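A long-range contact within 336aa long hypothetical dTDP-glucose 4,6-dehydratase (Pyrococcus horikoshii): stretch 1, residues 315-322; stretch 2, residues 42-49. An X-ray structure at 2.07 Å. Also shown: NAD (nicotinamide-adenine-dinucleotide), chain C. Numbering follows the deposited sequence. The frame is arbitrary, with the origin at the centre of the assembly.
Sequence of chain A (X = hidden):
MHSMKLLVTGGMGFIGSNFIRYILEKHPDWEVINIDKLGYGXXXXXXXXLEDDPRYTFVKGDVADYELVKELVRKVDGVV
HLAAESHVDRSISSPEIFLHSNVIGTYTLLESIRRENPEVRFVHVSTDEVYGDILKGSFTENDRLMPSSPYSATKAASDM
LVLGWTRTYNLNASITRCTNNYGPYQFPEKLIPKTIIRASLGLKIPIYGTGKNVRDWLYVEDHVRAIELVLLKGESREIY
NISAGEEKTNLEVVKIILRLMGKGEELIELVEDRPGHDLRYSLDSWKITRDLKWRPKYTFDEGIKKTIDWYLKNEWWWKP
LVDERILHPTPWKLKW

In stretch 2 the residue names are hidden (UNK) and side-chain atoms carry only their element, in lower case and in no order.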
# COMPACT_ATOMS: atom_id res chain seq x y z
N GLU A 315 -6.34 30.57 24.78
CA GLU A 315 -7.73 30.63 24.37
C GLU A 315 -7.82 31.36 23.03
O GLU A 315 -8.74 31.12 22.25
CB GLU A 315 -8.57 31.35 25.44
CG GLU A 315 -10.04 31.50 25.08
CD GLU A 315 -10.92 31.86 26.28
OE1 GLU A 315 -10.44 31.76 27.43
OE2 GLU A 315 -12.08 32.23 26.05
N TRP A 316 -6.86 32.23 22.77
CA TRP A 316 -6.84 32.98 21.51
C TRP A 316 -6.78 32.05 20.31
O TRP A 316 -7.36 32.34 19.25
CB TRP A 316 -5.64 33.92 21.47
CG TRP A 316 -4.32 33.22 21.29
CD1 TRP A 316 -3.52 32.71 22.27
CD2 TRP A 316 -3.67 32.94 20.05
NE1 TRP A 316 -2.40 32.13 21.71
CE2 TRP A 316 -2.47 32.26 20.35
CE3 TRP A 316 -3.98 33.20 18.71
CZ2 TRP A 316 -1.58 31.83 19.36
CZ3 TRP A 316 -3.10 32.77 17.72
CH2 TRP A 316 -1.92 32.09 18.05
N TRP A 317 -6.09 30.92 20.48
CA TRP A 317 -5.92 29.95 19.40
C TRP A 317 -7.13 29.05 19.12
O TRP A 317 -7.60 28.98 17.99
CB TRP A 317 -4.68 29.08 19.67
CG TRP A 317 -4.34 28.14 18.53
CD1 TRP A 317 -3.59 28.42 17.42
CD2 TRP A 317 -4.82 26.80 18.36
NE1 TRP A 317 -3.57 27.34 16.57
CE2 TRP A 317 -4.31 26.33 17.13
CE3 TRP A 317 -5.62 25.95 19.13
CZ2 TRP A 317 -4.59 25.05 16.64
CZ3 TRP A 317 -5.90 24.68 18.65
CH2 TRP A 317 -5.39 24.24 17.42
N TRP A 318 -7.64 28.37 20.15
CA TRP A 318 -8.76 27.44 19.96
C TRP A 318 -10.15 28.06 19.87
O TRP A 318 -11.06 27.50 19.24
CB TRP A 318 -8.79 26.38 21.07
CG TRP A 318 -8.82 26.91 22.49
CD1 TRP A 318 -7.75 27.05 23.33
CD2 TRP A 318 -9.99 27.23 23.27
NE1 TRP A 318 -8.17 27.43 24.59
CE2 TRP A 318 -9.53 27.55 24.58
CE3 TRP A 318 -11.35 27.28 23.00
CZ2 TRP A 318 -10.41 27.91 25.60
CZ3 TRP A 318 -12.22 27.64 24.02
CH2 TRP A 318 -11.75 27.95 25.30
N LYS A 319 -10.32 29.20 20.52
CA LYS A 319 -11.58 29.91 20.55
C LYS A 319 -12.21 30.12 19.15
O LYS A 319 -13.37 29.82 18.94
CB LYS A 319 -11.35 31.25 21.25
CG LYS A 319 -12.60 32.02 21.51
CD LYS A 319 -13.63 31.13 22.16
CE LYS A 319 -14.85 31.96 22.51
NZ LYS A 319 -16.09 31.13 22.42
N PRO A 320 -11.44 30.65 18.19
CA PRO A 320 -11.98 30.87 16.84
C PRO A 320 -12.37 29.55 16.17
O PRO A 320 -13.19 29.53 15.25
CB PRO A 320 -10.81 31.52 16.10
CG PRO A 320 -10.03 32.17 17.19
CD PRO A 320 -10.07 31.17 18.30
N LEU A 321 -11.80 28.45 16.65
CA LEU A 321 -12.06 27.14 16.06
C LEU A 321 -13.27 26.38 16.61
O LEU A 321 -13.81 25.51 15.93
CB LEU A 321 -10.81 26.27 16.18
CG LEU A 321 -9.54 26.85 15.55
CD1 LEU A 321 -8.37 25.88 15.78
CD2 LEU A 321 -9.76 27.11 14.06
N VAL A 322 -13.69 26.69 17.84
CA VAL A 322 -14.83 25.99 18.41
C VAL A 322 -16.14 26.49 17.80
O VAL A 322 -16.27 27.67 17.45
CB VAL A 322 -14.88 26.15 19.95
CG1 VAL A 322 -13.68 25.43 20.57
CG2 VAL A 322 -14.87 27.62 20.33
N UNK A 42 -5.24 22.63 8.50
CA UNK A 42 -4.23 23.67 8.53
C UNK A 42 -4.67 24.88 9.34
O UNK A 42 -5.86 25.20 9.43
c UNK A 42 -3.88 24.13 7.11
o UNK A 42 -4.98 24.77 6.48
N UNK A 43 -3.71 25.56 9.94
CA UNK A 43 -3.99 26.75 10.73
C UNK A 43 -2.75 27.64 10.79
O UNK A 43 -1.83 27.39 11.57
c UNK A 43 -4.41 26.35 12.15
o UNK A 43 -5.01 28.66 12.47
n UNK A 43 -5.56 27.22 14.10
c UNK A 43 -5.02 27.51 12.93
N UNK A 44 -2.72 28.68 9.94
CA UNK A 44 -1.60 29.63 9.87
C UNK A 44 -1.22 30.19 11.24
O UNK A 44 -0.07 30.57 11.48
c UNK A 44 -2.13 30.72 8.95
c UNK A 44 -3.03 29.96 8.03
c UNK A 44 -3.77 29.05 8.98
N UNK A 45 -2.20 30.24 12.14
CA UNK A 45 -1.97 30.76 13.48
C UNK A 45 -0.97 29.90 14.25
O UNK A 45 -0.30 30.37 15.16
c UNK A 45 -3.29 30.84 14.25
N UNK A 46 -0.87 28.63 13.86
CA UNK A 46 0.06 27.70 14.50
C UNK A 46 1.50 28.21 14.46
O UNK A 46 2.25 28.01 15.41
n UNK A 46 -1.37 24.41 13.44
c UNK A 46 -1.28 25.61 14.00
o UNK A 46 -2.20 26.12 14.63
c UNK A 46 0.02 26.34 13.80
N UNK A 47 1.87 28.86 13.37
CA UNK A 47 3.24 29.34 13.20
C UNK A 47 3.39 30.84 12.95
O UNK A 47 4.44 31.27 12.45
c UNK A 47 4.99 26.74 13.31
c UNK A 47 4.52 26.46 10.87
c UNK A 47 3.91 28.58 12.05
c UNK A 47 4.04 27.06 12.18
N UNK A 48 2.38 31.64 13.28
CA UNK A 48 2.48 33.07 13.01
C UNK A 48 3.66 33.78 13.66
O UNK A 48 4.20 34.71 13.08
c UNK A 48 -0.37 34.79 15.02
c UNK A 48 -0.70 35.08 16.48
c UNK A 48 1.17 33.78 13.38
n UNK A 48 -1.97 35.84 16.59
c UNK A 48 0.90 33.96 14.86
N UNK A 49 4.08 33.33 14.84
CA UNK A 49 5.21 33.99 15.49
C UNK A 49 6.57 33.60 14.93
O UNK A 49 7.60 34.16 15.33
o UNK A 49 4.31 31.52 16.99
c UNK A 49 5.18 33.73 17.00
c UNK A 49 5.26 32.26 17.34
o UNK A 49 6.26 31.85 17.96
PA NAD C . -3.53 17.79 10.19
O1A NAD C . -4.80 17.44 9.53
O2A NAD C . -3.55 18.63 11.42
O5B NAD C . -2.62 18.54 9.11
C5B NAD C . -2.30 18.00 7.82
C4B NAD C . -1.54 19.13 7.12
O4B NAD C . -1.10 18.71 5.82
C3B NAD C . -2.44 20.38 6.91
O3B NAD C . -1.74 21.57 7.28
C2B NAD C . -2.83 20.28 5.42
O2B NAD C . -3.17 21.50 4.77
C1B NAD C . -1.60 19.60 4.82
N9A NAD C . -1.88 18.83 3.59
C8A NAD C . -2.79 17.86 3.40
N7A NAD C . -2.71 17.42 2.14
C5A NAD C . -1.75 18.10 1.52
C6A NAD C . -1.21 18.10 0.20
N6A NAD C . -1.65 17.30 -0.76
N1A NAD C . -0.17 19.02 -0.07
C2A NAD C . 0.30 19.88 0.93
N3A NAD C . -0.21 19.88 2.17
C4A NAD C . -1.21 19.01 2.45
O3 NAD C . -2.97 16.38 10.68
PN NAD C . -1.72 15.87 11.51
O1N NAD C . -2.37 15.17 12.65
O2N NAD C . -0.82 16.98 11.90
O5D NAD C . -1.06 14.72 10.59
C5D NAD C . 0.30 14.72 10.16
C4D NAD C . 0.69 13.29 9.70
O4D NAD C . 0.78 12.40 10.82
C3D NAD C . -0.33 12.70 8.71
O3D NAD C . 0.40 12.04 7.64
C2D NAD C . -1.13 11.68 9.58
O2D NAD C . -1.60 10.61 8.77
C1D NAD C . -0.08 11.27 10.61
N1N NAD C . -0.62 10.83 11.91
C2N NAD C . -1.29 11.72 12.81
C3N NAD C . -1.76 11.22 14.04
C7N NAD C . -2.48 12.13 15.06
O7N NAD C . -2.72 11.68 16.19
N7N NAD C . -2.81 13.37 14.72
C4N NAD C . -1.58 9.85 14.37
C5N NAD C . -0.92 8.99 13.46
C6N NAD C . -0.44 9.46 12.23
O HOH W 1 -6.83 29.57 15.56

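Position 42 carries one carbon and then one oxygen, a short hydroxyl side chain at chi1 66° (p). It stays out of reach of stretch 1; its CB approaches the cofactor, 3.3 Å from O3B of NAD. This is Ser42.

Position 43 has two carbons, the second bearing one oxygen and one nitrogen, so it is an amide with a single methylene. Its CA-to-CB bond points toward stretch 1, and its nitrogen lies 3.5 Å from CD1 of Leu321 and 3.2 Å from NE1 of Trp317. That is asparagine, Asn43. ND2 and NE1 of Trp317 are both donors and no hydrogen bond joins them. Instead, ND2 of Asn43 donates a hydrogen bond to a water 3.0 Å away, and that water's oxygen donates in turn to O of Trp317 at 2.6 Å. On the other side of the amide, OD1 of Asn43 accepts a hydrogen bond from the backbone N of position 45 at 3.2 Å, which ties the side chain to the turn it begins.

Position 44 shows three carbons closing a ring onto the backbone N. It points away from stretch 1 and touches nothing there: Pro44. Its ring restricts phi, here -51°, as the chain enters helical angles.

Position 45 has a single carbon, pointing toward stretch 1 and lying 4.0 Å from both CZ3 of Trp316 and CD1 of Trp317. One methyl is alanine, Ala45. Its O meets the edge of the Trp316 ring, 3.7 Å from CH2.

Position 46 repeats the pattern of two carbons with one oxygen and one nitrogen, and its oxygen is 2.7 Å from NE1 of Trp317. It is Asn46. NE1 of Trp317 donates to OD1, near the indole plane; ND2 is satisfied elsewhere in the structure. The backbone bond from N of Asn46 to O of Asn43, 2.8 Å, helps set the turn.

Position 47 has four carbons forked at the second, buried and out of reach of stretch 1: Leu47.

Position 48 runs four carbons in a row to a nitrogen, and this terminal nitrogen lies 3.5 Å from CZ3 of Trp316. It is Lys48, extended beyond chi1.

Position 49 has two carbons, the second carrying two oxygens, and makes no contact here: Asp49. Both oxygens are bonded elsewhere in the structure.

The contact is small, 265 Å² summed over both sides, and rests on two indoles meeting a compact turn. Its rule is to pair shape with polarity: the small side chain of Ala45 lets both rings come close, OD1 of Asn46 accepts a hydrogen bond from NE1 of the buried Trp317, and Asn43 reaches that residue's carbonyl through water.

Stretch 2 (42-49) SNPANLKD
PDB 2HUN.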